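Local structure of putative hyaluronoglucosaminidase (Clostridium perfringens, 6PWI) at residues A[177-182]-A[248-253]; A[255-260]-A[308-313]; A[389-394]-A[409-414]. The protein probably hydrolyses terminal N-acetylhexosamine linkages as a family 84 glycoside hydrolase, and is represented here by the part that holds its catalytic barrel. All blocks are in the same frame, centred on the assembly; numbering follows the deposited sequence.

Contact 1 (A[177-182]-A[248-253]); sequences GQWRGF and KNKFIW
Phe182 and Asn249 meet ring edge to amide, while on the opposite face of the sheet Trp179 and Lys250 reach toward each other; strand 210-213 runs between the two segments. The Phe182 ring presents its CE2 corner, and Asn249 OD1 lies near the ring plane, 3.4 Å from CE2. The amide nitrogen is almost as close, with Asn249 ND2 3.7 Å from Phe182 CE2. Ring and amide planes stand 63° apart, and the two side chains cross at about a right angle, so this is an edge contact and not a stack. Phe182 gets there with CG lodged between its backbone N and carbonyl carbon (chi1 54°), which swings the ring out across the gap. Asn249 also packs on Tyr211 and Met208.

The second pair comes together on the face that Ile252 lines. Lys250 folds at its last two torsions and brings NZ to 3.6 Å from Trp179 CZ3, at an oblique approach to the indole that is neither over its face nor at its edge. The ammonium is held by the carbonyl oxygen of Asn209, its strongest partner, and the indole is a neighbour of that bond. One face of the Trp179 ring carries Gln178 CG, 3.6 Å above the plane and toward the rim. Ser210 and Gln292 also touch the indole.

Behind these pairs, Arg180 forms a salt bridge with Asp126, and Lys248 with Asp65 and Asp145, tying this end of the barrel to the preceding part of the chain. Strands 179-184 and 250-255 are first and third in the closed eight-stranded parallel sheet, and their side chains meet past the second near the N-terminal ends: this is the (beta/alpha)8, or TIM, barrel of a family 84 enzyme.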
# COMPACT_ATOMS: atom_id res chain seq x y z
N GLY A 177 -1.29 -13.51 4.68
CA GLY A 177 -1.46 -12.62 5.82
C GLY A 177 -2.93 -12.41 6.18
O GLY A 177 -3.78 -12.34 5.29
N GLN A 178 -3.20 -12.31 7.48
CA GLN A 178 -4.51 -11.98 8.02
C GLN A 178 -4.86 -10.53 7.67
O GLN A 178 -5.97 -10.27 7.21
CB GLN A 178 -4.54 -12.30 9.52
CG GLN A 178 -5.85 -11.98 10.22
CD GLN A 178 -5.77 -12.01 11.73
OE1 GLN A 178 -4.69 -12.09 12.33
NE2 GLN A 178 -6.92 -11.92 12.38
N TRP A 179 -3.92 -9.59 7.85
CA TRP A 179 -4.17 -8.17 7.62
C TRP A 179 -3.26 -7.63 6.52
O TRP A 179 -2.06 -7.91 6.52
CB TRP A 179 -4.05 -7.34 8.90
CG TRP A 179 -4.86 -7.89 10.04
CD1 TRP A 179 -4.36 -8.38 11.21
CD2 TRP A 179 -6.29 -8.07 10.10
NE1 TRP A 179 -5.38 -8.83 12.01
CE2 TRP A 179 -6.58 -8.65 11.36
CE3 TRP A 179 -7.36 -7.79 9.24
CZ2 TRP A 179 -7.88 -8.96 11.76
CZ3 TRP A 179 -8.65 -8.09 9.64
CH2 TRP A 179 -8.91 -8.67 10.88
N ARG A 180 -3.85 -6.86 5.61
CA ARG A 180 -3.15 -6.21 4.51
C ARG A 180 -3.72 -4.81 4.33
O ARG A 180 -4.91 -4.65 4.07
CB ARG A 180 -3.32 -7.00 3.22
CG ARG A 180 -3.04 -8.49 3.33
CD ARG A 180 -3.56 -9.30 2.16
NE ARG A 180 -5.00 -9.21 1.93
CZ ARG A 180 -5.94 -9.87 2.62
NH1 ARG A 180 -5.59 -10.69 3.60
NH2 ARG A 180 -7.22 -9.71 2.32
N GLY A 181 -2.87 -3.79 4.48
CA GLY A 181 -3.33 -2.44 4.20
C GLY A 181 -2.31 -1.37 4.58
O GLY A 181 -1.10 -1.58 4.50
N PHE A 182 -2.85 -0.22 4.99
CA PHE A 182 -2.06 0.98 5.20
C PHE A 182 -2.62 1.72 6.40
O PHE A 182 -3.81 1.65 6.69
CB PHE A 182 -2.08 1.84 3.93
CG PHE A 182 -3.45 2.19 3.40
CD1 PHE A 182 -4.04 3.42 3.68
CD2 PHE A 182 -4.16 1.29 2.61
CE1 PHE A 182 -5.30 3.74 3.18
CE2 PHE A 182 -5.42 1.61 2.11
CZ PHE A 182 -5.99 2.83 2.40
N LYS A 248 -14.26 -2.85 0.96
CA LYS A 248 -13.90 -3.88 1.92
C LYS A 248 -12.48 -3.66 2.44
O LYS A 248 -11.94 -4.49 3.18
CB LYS A 248 -14.22 -5.30 1.45
CG LYS A 248 -15.59 -5.79 1.87
CD LYS A 248 -15.92 -7.20 1.43
CE LYS A 248 -17.40 -7.52 1.56
NZ LYS A 248 -17.89 -7.29 2.94
N ASN A 249 -11.90 -2.52 2.06
CA ASN A 249 -10.72 -1.97 2.68
C ASN A 249 -11.20 -1.18 3.91
O ASN A 249 -11.32 0.04 3.86
CB ASN A 249 -9.97 -1.12 1.65
CG ASN A 249 -8.54 -0.76 2.00
OD1 ASN A 249 -7.68 -0.74 1.13
ND2 ASN A 249 -8.26 -0.43 3.25
N LYS A 250 -11.49 -1.89 5.01
CA LYS A 250 -12.28 -1.35 6.10
C LYS A 250 -11.58 -0.15 6.74
O LYS A 250 -10.35 -0.13 6.85
CB LYS A 250 -12.47 -2.35 7.25
CG LYS A 250 -12.99 -3.72 6.88
CD LYS A 250 -13.11 -4.67 8.08
CE LYS A 250 -11.80 -4.98 8.79
NZ LYS A 250 -10.89 -5.84 7.99
N PHE A 251 -12.39 0.80 7.20
CA PHE A 251 -11.96 1.90 8.05
C PHE A 251 -11.82 1.39 9.48
O PHE A 251 -12.81 1.02 10.11
CB PHE A 251 -13.01 3.01 7.98
CG PHE A 251 -12.64 4.30 8.66
CD1 PHE A 251 -12.16 5.39 7.93
CD2 PHE A 251 -12.80 4.45 10.04
CE1 PHE A 251 -11.84 6.58 8.55
CE2 PHE A 251 -12.47 5.65 10.66
CZ PHE A 251 -12.00 6.72 9.91
N ILE A 252 -10.58 1.38 9.99
CA ILE A 252 -10.31 0.98 11.37
C ILE A 252 -9.98 2.21 12.20
O ILE A 252 -9.00 2.91 11.93
CB ILE A 252 -9.19 -0.07 11.42
CG1 ILE A 252 -9.58 -1.34 10.64
CG2 ILE A 252 -8.81 -0.38 12.86
CD1 ILE A 252 -8.41 -2.09 10.06
N TRP A 253 -10.81 2.48 13.22
CA TRP A 253 -10.64 3.67 14.03
C TRP A 253 -9.70 3.34 15.19
O TRP A 253 -9.67 2.19 15.62
CB TRP A 253 -12.00 4.19 14.51
CG TRP A 253 -11.91 5.56 15.12
CD1 TRP A 253 -11.78 6.75 14.46
CD2 TRP A 253 -11.92 5.88 16.52
NE1 TRP A 253 -11.70 7.78 15.35
CE2 TRP A 253 -11.78 7.28 16.62
CE3 TRP A 253 -12.02 5.12 17.69
CZ2 TRP A 253 -11.76 7.94 17.85
CZ3 TRP A 253 -12.01 5.77 18.91
CH2 TRP A 253 -11.87 7.16 18.99

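Contact 2 (A[255-260]-A[308-313]); sequences IHPFLK and VKLMED
Leu310 carries the helix side of this contact, reaching from helix 304-321 to Pro257 and Phe258 in the loop that follows strand 250-255. Its CB leaves the helix pointing toward that loop, and Leu310 CB already stands 4.3 Å from Phe258 CZ. At CG the chain branches. With CG turned away from the backbone N (chi1 174°), the branch is carried outward from the helix surface, and chi2 of 64° puts CD2 on the loop side and CD1 off it. CD1 takes no part in the contact. CD2 makes the close approaches: it lies 3.4 Å from Phe258 CZ and 3.8 Å from Phe258 CE1, near the far end of the ring and at an oblique angle to it. The same methyl, Leu310 CD2, is 3.9 Å from Pro257 CG, so it rests against both residues at the corner they form together.

Those two loop residues are themselves packed together. Pro257 CG lies 3.7 Å above one face of the Phe258 ring, displaced toward its rim. Val295 of strand 293-296 and Ala300 also touch Phe258, and Val295 receives Met311 from the helix. The neighbouring His256 ND1 is hydrogen-bonded to OD1 of Asp299, the predicted proton donor, whose side chain lies about 6 Å from that of Phe258.

Every close contact between loop and helix here is carbon on carbon, so the fit depends on shape and burial and not on directional bonds.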
# COMPACT_ATOMS: atom_id res chain seq x y z
N ILE A 255 -7.48 4.84 18.99
CA ILE A 255 -7.54 5.70 20.17
C ILE A 255 -6.23 5.62 20.95
O ILE A 255 -5.60 4.56 21.01
CB ILE A 255 -8.77 5.33 21.03
CG1 ILE A 255 -8.96 6.30 22.20
CG2 ILE A 255 -8.72 3.88 21.50
CD1 ILE A 255 -10.35 6.24 22.80
N HIS A 256 -5.83 6.75 21.56
CA HIS A 256 -4.70 6.82 22.48
C HIS A 256 -5.21 7.10 23.89
O HIS A 256 -5.23 8.26 24.31
CB HIS A 256 -3.77 7.97 22.11
CG HIS A 256 -3.03 7.76 20.83
ND1 HIS A 256 -1.70 7.40 20.81
CD2 HIS A 256 -3.43 7.84 19.54
CE1 HIS A 256 -1.31 7.28 19.56
NE2 HIS A 256 -2.35 7.54 18.76
N PRO A 257 -5.66 6.10 24.68
CA PRO A 257 -6.19 6.36 26.01
C PRO A 257 -5.23 6.34 27.21
O PRO A 257 -5.69 6.36 28.35
CB PRO A 257 -7.18 5.20 26.16
CG PRO A 257 -6.50 4.05 25.46
CD PRO A 257 -5.77 4.68 24.29
N PHE A 258 -3.92 6.31 26.97
CA PHE A 258 -3.00 6.14 28.08
C PHE A 258 -2.06 7.33 28.21
O PHE A 258 -0.96 7.20 28.74
CB PHE A 258 -2.19 4.84 27.95
CG PHE A 258 -3.00 3.58 27.80
CD1 PHE A 258 -3.73 3.07 28.86
CD2 PHE A 258 -3.02 2.90 26.59
CE1 PHE A 258 -4.47 1.91 28.72
CE2 PHE A 258 -3.76 1.74 26.45
CZ PHE A 258 -4.49 1.24 27.51
N LEU A 259 -2.50 8.50 27.74
CA LEU A 259 -1.71 9.71 27.92
C LEU A 259 -1.78 10.15 29.38
O LEU A 259 -2.36 9.44 30.21
CB LEU A 259 -2.20 10.79 26.95
CG LEU A 259 -2.14 10.43 25.46
CD1 LEU A 259 -2.83 11.49 24.62
CD2 LEU A 259 -0.70 10.24 25.00
N LYS A 260 -1.17 11.32 29.68
CA LYS A 260 -1.12 11.91 31.01
C LYS A 260 -2.53 12.09 31.57
O LYS A 260 -2.81 11.66 32.69
CB LYS A 260 -0.32 13.22 31.02
N VAL A 308 -3.43 -3.98 29.97
CA VAL A 308 -4.06 -5.28 29.86
C VAL A 308 -5.49 -5.22 30.41
O VAL A 308 -6.43 -5.69 29.77
CB VAL A 308 -3.23 -6.38 30.54
CG1 VAL A 308 -3.92 -7.74 30.49
CG2 VAL A 308 -1.84 -6.48 29.92
N LYS A 309 -5.64 -4.63 31.61
CA LYS A 309 -6.93 -4.47 32.25
C LYS A 309 -7.94 -3.91 31.25
O LYS A 309 -8.99 -4.50 31.03
CB LYS A 309 -6.79 -3.61 33.51
CG LYS A 309 -8.03 -3.42 34.36
CD LYS A 309 -7.66 -2.91 35.76
CE LYS A 309 -8.74 -2.12 36.46
NZ LYS A 309 -10.01 -2.88 36.56
N LEU A 310 -7.58 -2.79 30.60
CA LEU A 310 -8.48 -2.13 29.66
C LEU A 310 -8.86 -3.08 28.53
O LEU A 310 -10.04 -3.21 28.20
CB LEU A 310 -7.85 -0.85 29.13
CG LEU A 310 -8.65 -0.15 28.02
CD1 LEU A 310 -9.99 0.33 28.54
CD2 LEU A 310 -7.87 1.01 27.41
N MET A 311 -7.86 -3.76 27.95
CA MET A 311 -8.08 -4.58 26.77
C MET A 311 -8.98 -5.76 27.11
O MET A 311 -9.73 -6.24 26.25
CB MET A 311 -6.76 -5.08 26.17
CG MET A 311 -5.88 -3.97 25.57
SD MET A 311 -6.71 -2.80 24.45
CE MET A 311 -7.21 -3.87 23.10
N GLU A 312 -8.93 -6.21 28.37
CA GLU A 312 -9.77 -7.29 28.85
C GLU A 312 -11.23 -6.82 28.86
O GLU A 312 -12.12 -7.58 28.48
CB GLU A 312 -9.34 -7.76 30.24
CG GLU A 312 -8.43 -8.98 30.21
CD GLU A 312 -7.54 -9.20 31.43
OE1 GLU A 312 -7.50 -8.32 32.32
OE2 GLU A 312 -6.87 -10.26 31.49
N ASP A 313 -11.43 -5.56 29.27
CA ASP A 313 -12.76 -4.97 29.36
C ASP A 313 -13.31 -4.63 27.97
O ASP A 313 -14.51 -4.74 27.74
CB ASP A 313 -12.79 -3.79 30.34
CG ASP A 313 -12.83 -4.22 31.80
OD1 ASP A 313 -13.35 -5.32 32.08
OD2 ASP A 313 -12.34 -3.45 32.66

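Contact 3 (A[389-394]-A[409-414]). With EDO (1,2-ethanediol), chain H.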
# COMPACT_ATOMS: atom_id res chain seq x y z
N MET A 389 2.92 -6.62 11.54
CA MET A 389 4.02 -5.76 11.14
C MET A 389 3.48 -4.38 10.75
O MET A 389 2.57 -4.28 9.92
CB MET A 389 4.77 -6.38 9.96
CG MET A 389 5.71 -5.42 9.25
SD MET A 389 7.27 -5.32 10.14
CE MET A 389 8.26 -4.35 9.00
N TRP A 390 4.03 -3.34 11.37
CA TRP A 390 3.87 -1.95 10.96
C TRP A 390 5.13 -1.55 10.18
O TRP A 390 6.21 -1.46 10.77
CB TRP A 390 3.65 -1.08 12.20
CG TRP A 390 3.66 0.42 12.03
CD1 TRP A 390 4.45 1.16 11.19
CD2 TRP A 390 2.88 1.37 12.78
NE1 TRP A 390 4.18 2.50 11.34
CE2 TRP A 390 3.22 2.66 12.31
CE3 TRP A 390 1.91 1.26 13.79
CZ2 TRP A 390 2.64 3.82 12.82
CZ3 TRP A 390 1.34 2.41 14.30
CH2 TRP A 390 1.70 3.67 13.82
N LEU A 391 4.99 -1.36 8.86
CA LEU A 391 6.14 -1.07 8.02
C LEU A 391 6.28 0.44 7.83
O LEU A 391 5.43 1.08 7.21
CB LEU A 391 5.99 -1.78 6.67
CG LEU A 391 7.16 -1.57 5.71
CD1 LEU A 391 8.44 -2.16 6.27
CD2 LEU A 391 6.86 -2.17 4.35
N ASN A 392 7.39 0.98 8.34
CA ASN A 392 7.69 2.40 8.23
C ASN A 392 8.35 2.68 6.88
O ASN A 392 9.49 3.14 6.83
CB ASN A 392 8.51 2.89 9.42
CG ASN A 392 7.63 3.35 10.56
OD1 ASN A 392 6.60 3.97 10.34
ND2 ASN A 392 8.03 3.04 11.79
N TRP A 393 7.63 2.39 5.80
CA TRP A 393 7.97 2.76 4.44
C TRP A 393 6.67 2.76 3.65
O TRP A 393 5.88 1.83 3.78
CB TRP A 393 8.97 1.77 3.83
CG TRP A 393 9.20 1.97 2.36
CD1 TRP A 393 10.05 2.86 1.78
CD2 TRP A 393 8.57 1.26 1.28
NE1 TRP A 393 10.00 2.76 0.41
CE2 TRP A 393 9.09 1.79 0.07
CE3 TRP A 393 7.62 0.24 1.21
CZ2 TRP A 393 8.70 1.32 -1.18
CZ3 TRP A 393 7.23 -0.22 -0.03
CH2 TRP A 393 7.76 0.31 -1.21
N PRO A 394 6.42 3.75 2.76
CA PRO A 394 7.42 4.76 2.39
C PRO A 394 7.28 6.12 3.06
O PRO A 394 7.57 7.14 2.43
CB PRO A 394 7.07 4.89 0.90
CG PRO A 394 5.55 4.89 0.90
CD PRO A 394 5.18 3.90 1.99
N GLU A 409 11.89 -3.26 -1.43
CA GLU A 409 13.17 -3.80 -1.03
C GLU A 409 13.12 -4.39 0.37
O GLU A 409 13.91 -5.28 0.68
CB GLU A 409 14.22 -2.68 -1.02
CG GLU A 409 14.95 -2.51 -2.33
CD GLU A 409 16.13 -1.56 -2.23
OE1 GLU A 409 16.01 -0.42 -2.73
OE2 GLU A 409 17.17 -1.96 -1.64
N MET A 410 12.22 -3.89 1.23
CA MET A 410 12.20 -4.27 2.64
C MET A 410 11.32 -5.49 2.88
O MET A 410 11.11 -5.87 4.03
CB MET A 410 11.71 -3.10 3.51
CG MET A 410 12.65 -1.92 3.45
SD MET A 410 11.91 -0.39 4.05
CE MET A 410 12.28 -0.51 5.80
N LEU A 411 10.82 -6.11 1.80
CA LEU A 411 9.85 -7.19 1.91
C LEU A 411 10.50 -8.51 1.53
O LEU A 411 10.67 -8.79 0.35
CB LEU A 411 8.66 -6.87 1.00
CG LEU A 411 8.00 -5.50 1.21
CD1 LEU A 411 6.84 -5.30 0.25
CD2 LEU A 411 7.53 -5.33 2.65
N ASP A 412 10.82 -9.34 2.53
CA ASP A 412 11.46 -10.63 2.29
C ASP A 412 10.43 -11.73 2.01
O ASP A 412 9.65 -12.11 2.89
CB ASP A 412 12.43 -10.96 3.42
CG ASP A 412 13.21 -12.25 3.22
OD1 ASP A 412 12.91 -13.00 2.25
OD2 ASP A 412 14.10 -12.50 4.05
N PRO A 413 10.42 -12.29 0.78
CA PRO A 413 9.44 -13.31 0.41
C PRO A 413 9.55 -14.66 1.12
O PRO A 413 8.67 -15.51 0.95
CB PRO A 413 9.63 -13.50 -1.11
CG PRO A 413 10.99 -12.93 -1.42
CD PRO A 413 11.31 -11.93 -0.33
N THR A 414 10.58 -14.84 1.96
CA THR A 414 10.80 -16.13 2.60
C THR A 414 10.38 -16.12 4.07
O THR A 414 10.53 -17.13 4.76
CB THR A 414 12.28 -16.54 2.55
OG1 THR A 414 13.02 -15.59 3.32
CG2 THR A 414 12.83 -16.66 1.14
C1 EDO H . 4.78 3.29 16.36
O1 EDO H . 4.04 4.48 16.63
C2 EDO H . 5.15 3.10 14.93
O2 EDO H . 6.02 4.08 14.34
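This contact belongs to the end of the seventh barrel strand, where strand 387-391 gives way to a long loop leading to strand 418-423 with no regular helix between. The loop turns back so that Met410 and Leu411 pack on Leu391 and Trp393. Met410 SD lies 3.7 Å from Trp393 CB, and 4.6 Å from the centroid of the five-membered ring, 38° off the ring normal: a Met-aromatic contact made at an oblique angle. Met410 is bent at chi3 (88°), and its CE lies 4.2 Å from Leu391 CD1. The other methyl of that leucine, CD2, is 3.7 Å from Leu411 CD2. Both leucines also touch Ile421 and Ile439, while Trp393 rests on Ala435 of helix 433-444.

Asn392, between the two packing residues, forms the centre of an inverse gamma turn, and its CB points away from segment 409-414. Its OD1 accepts from Trp390 NE1 at 3.0 Å, with the donor well above the carbonyl plane (55° out of it). The amide's other partners are Asn424 ND2, at OD1, and Ile367 O, at ND2. Over the centre of the Trp390 ring sits an ethanediol, probably from the crystallisation liquor, its C2 3.2 Å above the face; a weak bond from Asn392 ND2 to its O2 is added to these. Farther along, Asp412 OD1 accepts Thr414 N and OG1 from one face of its carboxylate, closing an Asx turn.

The strand thus ends at the C-terminal side of the TIM barrel, where such enzymes carry their active sites, though this contact is packing away from the predicted acid.

The three contacts follow one another along the chain, each closing before the next opens, and all belong to the catalytic barrel. Contacts 1 and 3, with centres about 16 Å apart, both reach the closed eight-stranded parallel sheet: contact 1 on strands 179-184 and 250-255, contact 3 on strand 387-391. Strand 418-423 bonds to both 179-184 and 387-391, closing the ring between them. Contact 2, about 22 Å from contact 1 and 28 Å from contact 3 between centres, continues from strand 250-255 into its loop. Contact 1 thus lies near the barrel's N-terminal end, and contacts 2 and 3 at the C-terminal end, contact 2 reaching helix 304-321 beside the predicted acid.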